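Local coordinates for protein beta-porphyranase A (Bacteroides plebeius, PDB 4AW7) that hydrolyses the beta-1,4 linkages between D-galactose and L-galactose-6-sulfate in porphyran, the sulfated polysaccharide of red seaweeds, at residues Gln159-Ala162 with Met163-Met167; Arg211-Met214 with Phe215-Ala219. One frame throughout, in Å; residues are numbered along the deposited sequence.

In the fold
Each contact is a short run of helix joined by i, i+4 contacts, and the two lie side by side, with centres about 12 Å apart. Contact 1 is the N-terminal part of helix 160-179 at the surface, where polar side chains and a water dominate; contact 2 is the short helix 212-219, partly buried, where M212, F215 and I216 face inward toward strand 225-233. K213-D217 is its internal salt bridge, and D217 and R218 carry charge pairs on to helices 245-262 and 160-179. Helix 160-179 follows strand 136-142 of the parallel sheet; helix 212-219 comes after strand 189-195 and the short helix 206-210. The two pack together: M214 CE lies 4.0 Å from R164 CB, and the aliphatic CG of E165 is 3.7 Å from R218 NH1.

Contact 1: residues Gln159-Ala162 with Met163-Met167; sequences QGQA and MRELM
Q161 O accepts a backbone bond from E165 N (2.9 Å), and the same two residues meet again through their side chains. Q161 NE2 donates to E165 OE2 over 3.1 Å; the acceptor lies in the amide plane of Q161, yet the amide comes from above the carboxylate plane, the two planes standing 71° apart. An extended Q161 chain, with CG anti to the backbone N (chi1 -179°), runs outward, leaning toward the next turn, and the E165 carboxylate comes across its end. With an alanine in place of E165, Q161 NE2 would probably lose its acceptor and the amide be left freer to turn. The other end of that amide is tied to R164, in one of the two conformers of the arginine: a water donates to Q161 OE1 (3.0 Å) and accepts from R164 NH2 (2.8 Å) in the guanidinium plane. In this conformer R164 bends at chi3 (-72°), which lays one guanidinium face over the G160-Q161 peptide, with NH2 3.3 Å from Q161 CA. R164 N bonds to G160 O, and the positive phi of G160 suits glycine. Side-chain pairing at i, i+4 on a helical first turn is what this contact represents, at the start of helix 160-179.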
ATOM      1  N   GLN A 159      22.205 -13.176 -16.135  1.00 10.05           N
ATOM      2  CA  GLN A 159      20.910 -12.642 -16.534  1.00  9.99           C
ATOM      3  C   GLN A 159      19.807 -13.632 -16.256  1.00 10.69           C
ATOM      4  O   GLN A 159      20.033 -14.749 -15.766  1.00 13.08           O
ATOM      5  CB  GLN A 159      20.951 -12.212 -18.019  1.00 11.22           C
ATOM      6  CG  GLN A 159      21.919 -11.075 -18.336  1.00 10.80           C
ATOM      7  CD  GLN A 159      21.876 -10.718 -19.795  1.00 13.35           C
ATOM      8  OE1 GLN A 159      21.727 -11.609 -20.638  1.00 17.46           O
ATOM      9  NE2 GLN A 159      21.914  -9.466 -20.116  1.00 14.85           N
ATOM     10  N   GLY A 160      18.576 -13.202 -16.466  1.00 10.97           N
ATOM     11  CA  GLY A 160      17.447 -14.116 -16.366  1.00 11.32           C
ATOM     12  C   GLY A 160      17.245 -14.645 -14.957  1.00 11.53           C
ATOM     13  O   GLY A 160      17.478 -13.961 -13.964  1.00 11.43           O
ATOM     14  N   GLN A 161      16.787 -15.884 -14.856  1.00 12.61           N
ATOM     15  CA  GLN A 161      16.533 -16.543 -13.589  1.00 13.01           C
ATOM     16  C   GLN A 161      17.761 -16.519 -12.698  1.00 11.63           C
ATOM     17  O   GLN A 161      17.647 -16.295 -11.490  1.00 10.98           O
ATOM     18  CB  GLN A 161      16.077 -18.000 -13.825  1.00 15.35           C
ATOM     19  CG  GLN A 161      15.765 -18.797 -12.525  1.00 19.54           C
ATOM     20  CD  GLN A 161      15.182 -20.186 -12.767  1.00 24.50           C
ATOM     21  OE1 GLN A 161      14.455 -20.411 -13.747  1.00 30.38           O
ATOM     22  NE2 GLN A 161      15.481 -21.119 -11.858  1.00 28.02           N
ATOM     23  N   ALA A 162      18.945 -16.787 -13.246  1.00 11.37           N
ATOM     24  CA  ALA A 162      20.146 -16.779 -12.441  1.00 11.32           C
ATOM     25  C   ALA A 162      20.372 -15.398 -11.813  1.00  9.95           C
ATOM     26  O   ALA A 162      20.819 -15.330 -10.673  1.00 10.94           O
ATOM     27  CB  ALA A 162      21.378 -17.226 -13.298  1.00 12.34           C
ATOM     28  N   MET A 163      20.125 -14.326 -12.543  1.00 10.00           N
ATOM     29  CA  MET A 163      20.243 -12.991 -11.958  1.00  9.39           C
ATOM     30  C   MET A 163      19.141 -12.705 -10.957  1.00  9.17           C
ATOM     31  O   MET A 163      19.429 -12.087  -9.926  1.00  9.51           O
ATOM     32  CB  MET A 163      20.325 -11.908 -13.032  1.00  9.89           C
ATOM     33  CG  MET A 163      20.403 -10.513 -12.468  1.00  9.33           C
ATOM     34  SD  MET A 163      21.701 -10.233 -11.251  1.00 10.82           S
ATOM     35  CE  MET A 163      23.013  -9.488 -12.226  1.00 12.59           C
ATOM     36  N   ARG A 164      17.917 -13.133 -11.211  1.00  9.33           N
ATOM     37  CA  ARG A 164      16.872 -12.963 -10.158  0.50  9.53           C
ATOM     38  C   ARG A 164      17.296 -13.625  -8.874  1.00 10.11           C
ATOM     39  O   ARG A 164      17.180 -13.058  -7.788  1.00 10.36           O
ATOM     40  CB  ARG A 164      15.517 -13.555 -10.559  0.50 10.08           C
ATOM     41  CG  ARG A 164      14.833 -12.769 -11.643  0.50  9.20           C
ATOM     42  CD  ARG A 164      13.405 -13.265 -12.012  0.50 11.53           C
ATOM     43  NE  ARG A 164      13.326 -14.555 -12.764  0.50 14.82           N
ATOM     44  CZ  ARG A 164      13.486 -14.722 -14.089  0.50 12.71           C
ATOM     45  NH1 ARG A 164      13.835 -13.736 -14.889  0.50 15.21           N
ATOM     46  NH2 ARG A 164      13.414 -15.934 -14.624  0.50 15.30           N
ATOM     47  N   GLU A 165      17.868 -14.828  -8.991  1.00 10.76           N
ATOM     48  CA  GLU A 165      18.331 -15.550  -7.824  1.00 11.01           C
ATOM     49  C   GLU A 165      19.495 -14.833  -7.119  1.00 10.99           C
ATOM     50  O   GLU A 165      19.549 -14.759  -5.889  1.00 10.61           O
ATOM     51  CB  GLU A 165      18.699 -17.000  -8.176  1.00 11.27           C
ATOM     52  CG  GLU A 165      17.498 -17.840  -8.542  1.00 13.95           C
ATOM     53  CD  GLU A 165      17.814 -19.183  -9.135  1.00 16.65           C
ATOM     54  OE1 GLU A 165      19.006 -19.465  -9.366  1.00 21.16           O
ATOM     55  OE2 GLU A 165      16.868 -19.943  -9.394  1.00 21.18           O
ATOM     56  N   LEU A 166      20.437 -14.292  -7.884  1.00  9.89           N
ATOM     57  CA  LEU A 166      21.545 -13.507  -7.322  1.00 10.39           C
ATOM     58  C   LEU A 166      20.998 -12.257  -6.596  1.00  9.98           C
ATOM     59  O   LEU A 166      21.456 -11.931  -5.486  1.00 10.33           O
ATOM     60  CB  LEU A 166      22.532 -13.115  -8.433  1.00 10.10           C
ATOM     61  CG  LEU A 166      23.739 -12.253  -8.009  1.00 11.13           C
ATOM     62  CD1 LEU A 166      24.572 -13.020  -6.946  1.00 14.99           C
ATOM     63  CD2 LEU A 166      24.564 -11.897  -9.211  1.00 11.98           C
ATOM     64  N   MET A 167      20.023 -11.587  -7.179  1.00  9.56           N
ATOM     65  CA  MET A 167      19.419 -10.397  -6.546  1.00  9.17           C
ATOM     66  C   MET A 167      18.754 -10.782  -5.225  1.00  9.53           C
ATOM     67  O   MET A 167      18.856 -10.043  -4.235  1.00 10.19           O
ATOM     68  CB  MET A 167      18.430  -9.798  -7.528  1.00  9.38           C
ATOM     69  CG  MET A 167      19.074  -9.089  -8.681  1.00  8.93           C
ATOM     70  SD  MET A 167      17.889  -8.771 -10.031  1.00  9.84           S
ATOM     71  CE  MET A 167      18.762  -7.477 -10.940  1.00 10.75           C
TER
HETATM   72  O   HOH W   1      12.269 -18.427 -14.236  1.00 31.89           O

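Contact 2: residues Arg211-Met214 with Phe215-Ala219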
ATOM      1  N   ARG A 211       8.884 -15.297  -8.884  1.00  9.48           N
ATOM      2  CA  ARG A 211       9.260 -13.968  -8.429  1.00  9.79           C
ATOM      3  C   ARG A 211       8.983 -13.874  -6.928  1.00  9.45           C
ATOM      4  O   ARG A 211       9.857 -14.180  -6.140  1.00  9.58           O
ATOM      5  CB  ARG A 211       8.596 -12.870  -9.292  1.00  9.80           C
ATOM      6  CG  ARG A 211       9.312 -12.551 -10.592  1.00 10.08           C
ATOM      7  CD  ARG A 211       9.241 -13.636 -11.638  1.00 10.92           C
ATOM      8  NE  ARG A 211       9.751 -13.148 -12.917  1.00 10.72           N
ATOM      9  CZ  ARG A 211       9.879 -13.888 -14.005  1.00 12.23           C
ATOM     10  NH1 ARG A 211       9.609 -15.171 -13.984  1.00 13.53           N
ATOM     11  NH2 ARG A 211      10.247 -13.323 -15.130  1.00 13.11           N
ATOM     12  N   MET A 212       7.778 -13.475  -6.518  1.00  8.33           N
ATOM     13  CA  MET A 212       7.551 -13.222  -5.104  1.00  8.36           C
ATOM     14  C   MET A 212       7.610 -14.470  -4.245  1.00  8.22           C
ATOM     15  O   MET A 212       8.128 -14.397  -3.137  1.00  9.46           O
ATOM     16  CB  MET A 212       6.248 -12.436  -4.888  1.00  8.58           C
ATOM     17  CG  MET A 212       5.906 -12.154  -3.450  1.00  9.34           C
ATOM     18  SD  MET A 212       7.093 -11.133  -2.516  1.00  9.71           S
ATOM     19  CE  MET A 212       6.549  -9.445  -2.940  1.00  9.39           C
ATOM     20  N   LYS A 213       7.081 -15.599  -4.690  1.00  8.92           N
ATOM     21  CA  LYS A 213       7.212 -16.822  -3.872  1.00  9.76           C
ATOM     22  C   LYS A 213       8.667 -17.162  -3.661  1.00  9.79           C
ATOM     23  O   LYS A 213       9.088 -17.476  -2.535  1.00  9.84           O
ATOM     24  CB  LYS A 213       6.501 -17.995  -4.512  1.00 10.36           C
ATOM     25  CG  LYS A 213       6.422 -19.178  -3.592  1.00 13.73           C
ATOM     26  CD  LYS A 213       5.802 -20.431  -4.250  1.00 16.02           C
ATOM     27  CE  LYS A 213       5.916 -21.661  -3.385  1.00 22.24           C
ATOM     28  NZ  LYS A 213       7.303 -22.143  -3.388  1.00 22.98           N
ATOM     29  N   MET A 214       9.449 -17.084  -4.746  1.00  9.46           N
ATOM     30  CA  MET A 214      10.864 -17.382  -4.661  1.00 10.32           C
ATOM     31  C   MET A 214      11.565 -16.427  -3.702  1.00  9.84           C
ATOM     32  O   MET A 214      12.385 -16.851  -2.883  1.00 10.45           O
ATOM     33  CB  MET A 214      11.476 -17.349  -6.059  1.00 10.55           C
ATOM     34  CG  MET A 214      12.971 -17.715  -6.116  1.00 12.21           C
ATOM     35  SD  MET A 214      14.091 -16.354  -5.858  1.00 13.35           S
ATOM     36  CE  MET A 214      14.004 -15.569  -7.490  1.00 14.99           C
ATOM     37  N   PHE A 215      11.208 -15.139  -3.748  1.00  9.50           N
ATOM     38  CA  PHE A 215      11.767 -14.175  -2.811  1.00  8.86           C
ATOM     39  C   PHE A 215      11.449 -14.518  -1.374  1.00  9.14           C
ATOM     40  O   PHE A 215      12.342 -14.526  -0.500  1.00  9.57           O
ATOM     41  CB  PHE A 215      11.283 -12.754  -3.148  1.00  9.05           C
ATOM     42  CG  PHE A 215      11.896 -11.717  -2.279  1.00  8.38           C
ATOM     43  CD1 PHE A 215      13.185 -11.289  -2.505  1.00  9.02           C
ATOM     44  CD2 PHE A 215      11.204 -11.179  -1.186  1.00  8.92           C
ATOM     45  CE1 PHE A 215      13.798 -10.388  -1.657  1.00  9.35           C
ATOM     46  CE2 PHE A 215      11.820 -10.272  -0.346  1.00  9.54           C
ATOM     47  CZ  PHE A 215      13.125  -9.883  -0.581  1.00  8.97           C
ATOM     48  N   ILE A 216      10.180 -14.802  -1.102  1.00  8.32           N
ATOM     49  CA  ILE A 216       9.778 -15.166   0.236  1.00  9.72           C
ATOM     50  C   ILE A 216      10.510 -16.424   0.706  1.00 10.08           C
ATOM     51  O   ILE A 216      10.982 -16.489   1.844  1.00 11.15           O
ATOM     52  CB  ILE A 216       8.249 -15.290   0.360  1.00  8.56           C
ATOM     53  CG1 ILE A 216       7.595 -13.911   0.139  1.00  9.57           C
ATOM     54  CG2 ILE A 216       7.848 -15.857   1.716  1.00 11.18           C
ATOM     55  CD1 ILE A 216       6.082 -13.934   0.009  1.00 11.11           C
ATOM     56  N   ASP A 217      10.634 -17.416  -0.165  1.00  9.84           N
ATOM     57  CA  ASP A 217      11.304 -18.669   0.207  1.00 11.21           C
ATOM     58  C   ASP A 217      12.794 -18.486   0.460  1.00 11.94           C
ATOM     59  O   ASP A 217      13.347 -19.054   1.389  1.00 14.20           O
ATOM     60  CB  ASP A 217      11.095 -19.705  -0.910  1.00 11.19           C
ATOM     61  CG  ASP A 217       9.691 -20.232  -0.979  1.00 12.36           C
ATOM     62  OD1 ASP A 217       8.937 -20.158   0.036  1.00 14.38           O
ATOM     63  OD2 ASP A 217       9.339 -20.785  -2.050  1.00 15.49           O
ATOM     64  N   ARG A 218      13.466 -17.714  -0.367  1.00 11.37           N
ATOM     65  CA  ARG A 218      14.917 -17.676  -0.414  1.00 11.97           C
ATOM     66  C   ARG A 218      15.520 -16.526   0.405  1.00 12.11           C
ATOM     67  O   ARG A 218      16.602 -16.655   0.947  1.00 14.65           O
ATOM     68  CB  ARG A 218      15.376 -17.611  -1.875  1.00 12.97           C
ATOM     69  CG  ARG A 218      16.842 -17.715  -2.178  1.00 15.11           C
ATOM     70  CD  ARG A 218      17.018 -18.027  -3.667  1.00 17.51           C
ATOM     71  NE  ARG A 218      18.422 -18.071  -4.026  1.00 17.70           N
ATOM     72  CZ  ARG A 218      18.945 -18.917  -4.906  1.00 17.34           C
ATOM     73  NH1 ARG A 218      18.179 -19.801  -5.536  1.00 16.82           N
ATOM     74  NH2 ARG A 218      20.243 -18.861  -5.170  1.00 18.48           N
ATOM     75  N   ALA A 219      14.839 -15.391   0.506  1.00 10.67           N
ATOM     76  CA  ALA A 219      15.244 -14.263   1.346  1.00 10.15           C
ATOM     77  C   ALA A 219      14.282 -13.919   2.480  1.00  9.68           C
ATOM     78  O   ALA A 219      14.668 -13.158   3.376  1.00 10.16           O
ATOM     79  CB  ALA A 219      15.467 -13.014   0.478  1.00 10.94           C
TER
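K213 NZ and D217 OD2 form a salt bridge of 2.8 Å one turn apart, the ammonium using the syn lone pair of OD2. The lysine runs extended as far as CE and is then turned at chi4 (-74°), which brings NZ toward OD2. On the inner side, M212 and I216 make the matching apolar i, i+4 pair: the sulfur of M212 lies 3.9 Å from I216 CG1, and M212 CG is equally near I216 CD1. The bends of M212 at chi2 and chi3 also carry SD obliquely toward the F215 ring, 4.3 Å from CD2. M214 and R218 run side by side in the same direction, SD 4.0 Å from R218 CD. Behind these pairs stands the backbone: I216 N donates to M212 O at 2.9 Å (N-H...O 171°), D217 N to K213 O at 2.8 Å, and F215 N to R211 O, with R211 at the N-cap position.

Further out, D217 OD1 is held by K261 and Y257, so its carboxylate bridges to helix 245-262, and R218 NE pairs with D169 of helix 160-179. F215 meets Y171 edge-to-face and also contacts Y193, a residue of the potassium site. Helix 212-219 thus packs on F226 and V228 of strand 225-233 and touches helices 160-179 and 245-262, as part of the outer helix layer round the parallel strands of the (beta/alpha)-barrel catalytic domain.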